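Local coordinates for protein probable adenylyl-sulfate kinase (PDB 2YVU) that probably catalyses the ATP-dependent phosphorylation of adenosine 5'-phosphosulfate to 3'-phosphoadenylyl sulfate, the activated form of sulfate, at residues G13-L18 with E110-L115; R43-D48 with N84-I89. All coordinates share one frame; numbering follows the deposited sequence.

Contact 1 of 2, residues G13-L18 with E110-L115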
loop_
_atom_site.group_PDB
_atom_site.type_symbol
_atom_site.label_atom_id
_atom_site.label_comp_id
_atom_site.label_asym_id
_atom_site.label_seq_id
_atom_site.Cartn_x
_atom_site.Cartn_y
_atom_site.Cartn_z
ATOM N N GLY A 13 6.544 -13.750 2.237
ATOM C CA GLY A 13 6.372 -13.383 3.625
ATOM C C GLY A 13 5.031 -13.885 4.117
ATOM O O GLY A 13 4.479 -14.832 3.557
ATOM N N ILE A 14 4.500 -13.249 5.157
ATOM C CA ILE A 14 3.207 -13.643 5.723
ATOM C C ILE A 14 2.511 -12.383 6.207
ATOM O O ILE A 14 3.129 -11.330 6.281
ATOM C CB ILE A 14 3.364 -14.572 6.963
ATOM C CG1 ILE A 14 4.158 -13.847 8.054
ATOM C CG2 ILE A 14 4.061 -15.884 6.572
ATOM C CD1 ILE A 14 4.288 -14.647 9.349
ATOM N N VAL A 15 1.228 -12.496 6.530
ATOM C CA VAL A 15 0.460 -11.363 7.045
ATOM C C VAL A 15 -0.049 -11.761 8.423
ATOM O O VAL A 15 -0.796 -12.736 8.568
ATOM C CB VAL A 15 -0.776 -11.007 6.138
ATOM C CG1 VAL A 15 -1.565 -9.799 6.756
ATOM C CG2 VAL A 15 -0.317 -10.654 4.755
ATOM N N VAL A 16 0.402 -11.040 9.441
ATOM C CA VAL A 16 -0.041 -11.297 10.793
ATOM C C VAL A 16 -1.063 -10.194 11.047
ATOM O O VAL A 16 -0.717 -9.004 11.048
ATOM C CB VAL A 16 1.122 -11.179 11.804
ATOM C CG1 VAL A 16 0.600 -11.436 13.203
ATOM C CG2 VAL A 16 2.231 -12.122 11.432
ATOM N N TRP A 17 -2.316 -10.593 11.241
ATOM C CA TRP A 17 -3.414 -9.658 11.452
ATOM C C TRP A 17 -3.902 -9.600 12.894
ATOM O O TRP A 17 -4.631 -10.500 13.354
ATOM C CB TRP A 17 -4.572 -10.028 10.527
ATOM C CG TRP A 17 -5.642 -8.981 10.447
ATOM C CD1 TRP A 17 -6.715 -8.828 11.291
ATOM C CD2 TRP A 17 -5.681 -7.874 9.544
ATOM N NE1 TRP A 17 -7.416 -7.683 10.967
ATOM C CE2 TRP A 17 -6.797 -7.074 9.906
ATOM C CE3 TRP A 17 -4.880 -7.471 8.461
ATOM C CZ2 TRP A 17 -7.117 -5.895 9.238
ATOM C CZ3 TRP A 17 -5.203 -6.303 7.800
ATOM C CH2 TRP A 17 -6.313 -5.524 8.191
ATOM N N LEU A 18 -3.521 -8.550 13.630
ATOM C CA LEU A 18 -3.969 -8.489 15.015
ATOM C C LEU A 18 -5.361 -7.869 15.083
ATOM O O LEU A 18 -5.586 -6.767 14.581
ATOM C CB LEU A 18 -2.991 -7.675 15.854
ATOM C CG LEU A 18 -1.509 -8.076 15.755
ATOM C CD1 LEU A 18 -0.646 -6.953 16.303
ATOM C CD2 LEU A 18 -1.250 -9.356 16.510
ATOM N N GLU A 110 -3.389 -14.897 -2.971
ATOM C CA GLU A 110 -2.009 -14.846 -3.439
ATOM C C GLU A 110 -1.245 -16.068 -2.938
ATOM O O GLU A 110 -0.084 -16.263 -3.293
ATOM C CB GLU A 110 -1.331 -13.586 -2.888
ATOM C CG GLU A 110 0.089 -13.337 -3.374
ATOM C CD GLU A 110 0.126 -12.835 -4.806
ATOM O OE1 GLU A 110 1.024 -13.262 -5.562
ATOM O OE2 GLU A 110 -0.738 -12.000 -5.171
ATOM N N GLY A 111 -1.877 -16.874 -2.090
ATOM C CA GLY A 111 -1.190 -18.036 -1.538
ATOM C C GLY A 111 -0.368 -17.664 -0.307
ATOM O O GLY A 111 0.481 -18.422 0.157
ATOM N N ILE A 112 -0.639 -16.486 0.242
ATOM C CA ILE A 112 0.079 -16.003 1.417
ATOM C C ILE A 112 -0.598 -16.395 2.723
ATOM O O ILE A 112 -1.803 -16.216 2.882
ATOM C CB ILE A 112 0.200 -14.461 1.373
ATOM C CG1 ILE A 112 0.952 -14.059 0.111
ATOM C CG2 ILE A 112 0.920 -13.939 2.617
ATOM C CD1 ILE A 112 0.969 -12.570 -0.131
ATOM N N PRO A 113 0.170 -16.951 3.673
ATOM C CA PRO A 113 -0.369 -17.357 4.969
ATOM C C PRO A 113 -0.954 -16.130 5.673
ATOM O O PRO A 113 -0.328 -15.071 5.687
ATOM C CB PRO A 113 0.854 -17.892 5.699
ATOM C CG PRO A 113 1.672 -18.444 4.583
ATOM C CD PRO A 113 1.571 -17.374 3.537
ATOM N N PHE A 114 -2.150 -16.272 6.240
ATOM C CA PHE A 114 -2.790 -15.162 6.936
ATOM C C PHE A 114 -3.092 -15.612 8.357
ATOM O O PHE A 114 -3.974 -16.443 8.580
ATOM C CB PHE A 114 -4.075 -14.753 6.202
ATOM C CG PHE A 114 -4.786 -13.564 6.816
ATOM C CD1 PHE A 114 -5.794 -13.744 7.768
ATOM C CD2 PHE A 114 -4.471 -12.267 6.418
ATOM C CE1 PHE A 114 -6.479 -12.652 8.303
ATOM C CE2 PHE A 114 -5.149 -11.159 6.949
ATOM C CZ PHE A 114 -6.156 -11.348 7.891
ATOM N N LEU A 115 -2.355 -15.064 9.316
ATOM C CA LEU A 115 -2.537 -15.439 10.716
ATOM C C LEU A 115 -3.396 -14.443 11.482
ATOM O O LEU A 115 -2.950 -13.342 11.810
ATOM C CB LEU A 115 -1.176 -15.568 11.415
ATOM C CG LEU A 115 -0.184 -16.500 10.723
ATOM C CD1 LEU A 115 1.178 -16.453 11.403
ATOM C CD2 LEU A 115 -0.756 -17.890 10.738
#
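Val15 and Phe114 pair side by side in the parallel sheet of the P-loop NTPase fold, where the strand leading to the P-loop, the probable ATP-binding segment, lies beside strand 114-120. Three backbone hydrogen bonds join the two: Val15 N to Pro113 O (3.1 Å), Leu115 N to Val15 O (2.9 Å) and Trp17 N to Leu115 O (2.9 Å). The last donor is tilted 28° from the carbonyl plane, whereas the other two approach almost straight on.

Apolar contacts line both faces. On the face of Val16 and Leu115, Ile14 CD1 lies 4.1 Å from Leu115 CD1, the side chains crossing at a slant. Ile14 CG2 packs on Pro113 CB. On the face of Val15 and Phe114, helices 64-82 and 97-109 cover the sheet, and Val15 CG2 meets Ile112 CG2.

Aromatic packing completes that second face. The five-membered ring of Trp17 and the Phe114 ring have planes 28° apart, but are slid past each other and barely overlap. The indole NE1 is hydrogen-bonded to Ser94 OG, the probable phosphoserine site. Phe114 CG stands anti to its backbone N (chi1 -178°); the ring slants forward past Val15, and its CZ comes within 3.3 Å of Trp17 CB.

Contact 2 of 2, residues R43-D48 with N84-I89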
loop_
_atom_site.group_PDB
_atom_site.type_symbol
_atom_site.label_atom_id
_atom_site.label_comp_id
_atom_site.label_asym_id
_atom_site.label_seq_id
_atom_site.Cartn_x
_atom_site.Cartn_y
_atom_site.Cartn_z
ATOM N N ARG A 43 12.725 -8.793 6.729
ATOM C CA ARG A 43 12.129 -7.564 6.215
ATOM C C ARG A 43 10.770 -7.567 6.884
ATOM O O ARG A 43 10.024 -8.540 6.743
ATOM C CB ARG A 43 11.904 -7.653 4.711
ATOM C CG ARG A 43 13.093 -8.141 3.915
ATOM C CD ARG A 43 13.876 -6.980 3.384
ATOM N NE ARG A 43 14.434 -7.289 2.071
ATOM C CZ ARG A 43 15.099 -6.413 1.326
ATOM N NH1 ARG A 43 15.283 -5.176 1.775
ATOM N NH2 ARG A 43 15.578 -6.773 0.138
ATOM N N VAL A 44 10.441 -6.491 7.593
ATOM C CA VAL A 44 9.165 -6.390 8.297
ATOM C C VAL A 44 8.519 -5.013 8.130
ATOM O O VAL A 44 9.219 -3.995 8.039
ATOM C CB VAL A 44 9.351 -6.587 9.818
ATOM C CG1 VAL A 44 7.986 -6.671 10.502
ATOM C CG2 VAL A 44 10.176 -7.848 10.103
ATOM N N GLU A 45 7.192 -4.992 8.047
ATOM C CA GLU A 45 6.460 -3.736 7.988
ATOM C C GLU A 45 5.282 -3.864 8.911
ATOM O O GLU A 45 4.565 -4.862 8.873
ATOM C CB GLU A 45 5.958 -3.423 6.594
ATOM C CG GLU A 45 7.065 -3.087 5.626
ATOM C CD GLU A 45 7.692 -1.744 5.930
ATOM O OE1 GLU A 45 7.124 -0.991 6.740
ATOM O OE2 GLU A 45 8.731 -1.436 5.345
ATOM N N VAL A 46 5.097 -2.851 9.751
ATOM C CA VAL A 46 3.991 -2.828 10.672
ATOM C C VAL A 46 3.031 -1.803 10.094
ATOM O O VAL A 46 3.410 -0.658 9.883
ATOM C CB VAL A 46 4.425 -2.346 12.068
ATOM C CG1 VAL A 46 3.215 -2.186 12.947
ATOM C CG2 VAL A 46 5.392 -3.325 12.693
ATOM N N LEU A 47 1.802 -2.222 9.813
ATOM C CA LEU A 47 0.798 -1.323 9.285
ATOM C C LEU A 47 -0.260 -1.182 10.365
ATOM O O LEU A 47 -0.761 -2.178 10.881
ATOM C CB LEU A 47 0.168 -1.883 7.989
ATOM C CG LEU A 47 1.122 -2.281 6.849
ATOM C CD1 LEU A 47 0.337 -2.906 5.707
ATOM C CD2 LEU A 47 1.891 -1.067 6.342
ATOM N N ASP A 48 -0.579 0.056 10.733
ATOM C CA ASP A 48 -1.597 0.282 11.745
ATOM C C ASP A 48 -2.458 1.485 11.376
ATOM O O ASP A 48 -2.172 2.176 10.405
ATOM C CB ASP A 48 -0.945 0.456 13.119
ATOM C CG ASP A 48 0.043 1.603 13.152
ATOM O OD1 ASP A 48 -0.391 2.767 13.095
ATOM O OD2 ASP A 48 1.264 1.339 13.208
ATOM N N ASN A 84 6.425 -10.183 -1.827
ATOM C CA ASN A 84 7.798 -9.793 -2.127
ATOM C C ASN A 84 8.732 -10.072 -0.967
ATOM O O ASN A 84 9.734 -9.393 -0.800
ATOM C CB ASN A 84 7.881 -8.321 -2.545
ATOM C CG ASN A 84 7.361 -8.098 -3.960
ATOM O OD1 ASN A 84 8.035 -8.418 -4.934
ATOM N ND2 ASN A 84 6.150 -7.581 -4.074
ATOM N N GLY A 85 8.375 -11.064 -0.153
ATOM C CA GLY A 85 9.225 -11.471 0.958
ATOM C C GLY A 85 9.114 -10.770 2.296
ATOM O O GLY A 85 9.876 -11.067 3.199
ATOM N N VAL A 86 8.144 -9.878 2.448
ATOM C CA VAL A 86 7.992 -9.138 3.675
ATOM C C VAL A 86 7.018 -9.743 4.681
ATOM O O VAL A 86 5.959 -10.240 4.313
ATOM C CB VAL A 86 7.504 -7.713 3.362
ATOM C CG1 VAL A 86 7.391 -6.905 4.647
ATOM C CG2 VAL A 86 8.441 -7.049 2.350
ATOM N N ILE A 87 7.382 -9.679 5.953
ATOM C CA ILE A 87 6.516 -10.140 7.028
ATOM C C ILE A 87 5.687 -8.905 7.371
ATOM O O ILE A 87 6.226 -7.908 7.859
ATOM C CB ILE A 87 7.338 -10.587 8.262
ATOM C CG1 ILE A 87 8.131 -11.868 7.923
ATOM C CG2 ILE A 87 6.391 -10.828 9.456
ATOM C CD1 ILE A 87 9.063 -12.353 9.049
ATOM N N VAL A 88 4.386 -8.961 7.102
ATOM C CA VAL A 88 3.533 -7.804 7.346
ATOM C C VAL A 88 2.719 -7.967 8.599
ATOM O O VAL A 88 1.870 -8.851 8.675
ATOM C CB VAL A 88 2.570 -7.589 6.195
ATOM C CG1 VAL A 88 1.872 -6.191 6.329
ATOM C CG2 VAL A 88 3.331 -7.722 4.883
ATOM N N ILE A 89 2.995 -7.134 9.591
ATOM C CA ILE A 89 2.251 -7.209 10.846
ATOM C C ILE A 89 1.207 -6.097 10.845
ATOM O O ILE A 89 1.536 -4.902 10.764
ATOM C CB ILE A 89 3.210 -7.092 12.048
ATOM C CG1 ILE A 89 4.254 -8.223 11.972
ATOM C CG2 ILE A 89 2.436 -7.204 13.364
ATOM C CD1 ILE A 89 5.511 -7.954 12.813
HETATM O O HOH W 1 11.513 -11.105 5.387
#
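Val44 and Ile89 meet through methyl groups, CG1 of the valine lying 3.6 Å from CD1 of the isoleucine, a diagonal contact, since Val44 is in register with Ile87, in the parallel sheet of this alpha/beta fold. Strand 44-48, outermost in this chain, runs beside strand 87-91 with the axes of the two segments 23° apart. Val44 CG1 stands anti to its backbone N (chi1 -172°), which also brings it to 3.4 Å from Ile87 O. Val46 shares this face, and helix 26-39 packs over it, touching Val44, Val46 and Ile89.

The other face carries Glu45, Leu47, Val86 and Val88. Leu47 CD1 reaches Val88 CG1 at 3.7 Å, the two side chains crossing at a slant, and Ile77 and Ala78 of helix 64-82 cover the pair. Glu45 lays its CG against Val86 CG1 at 4.0 Å, then bends at chi2 (-70°), and its carboxylate leads away from strand 87-91. There OE2 forms a salt bridge with Arg83 and a hydrogen bond with Asn84, both of the second subunit. Arg43 likewise sends its guanidinium to the backbone oxygens of Ile10 and Glu11 of that subunit.

Between the two layers of side chains, four backbone hydrogen bonds join the strands, from Ile87 N to Arg43 O through Leu47 N to Ile89 O. At the start of the pairing, a water accepts from Arg43 N and lies 2.7 Å from Gly85 O. Gly85, with positive phi, closes helix 64-82 in a Schellman motif just ahead of the strand.

Methyl groups and aliphatic stems thus pack on both faces of the paired strands, while the polar ends of Arg43 and Glu45 bond to the second subunit. The paired charges would be expected to stabilise Glu45 in its ionised form.

Contacts 1 and 2 belong to one parallel sheet and share a seam: strands 14-19 and 87-91 are neighbours, joined by probable hydrogen bonds from Val16 N to Val88 O (2.7 Å) and from Val88 N to Ile14 O. Both are largely buried, and helix 64-82 packs against each. Their places differ, however. Contact 1 lies within the sheet, untouched by the second subunit; side-chain contacts between its segments are apolar and aromatic, and the charge of Glu110 is paired within the chain, with Arg79 and Arg83. Contact 2 takes in strand 44-48, outermost within the chain, and its Arg43 and Glu45 bond across the dimer. Interior pairing thus gives way to interface chemistry across the sheet.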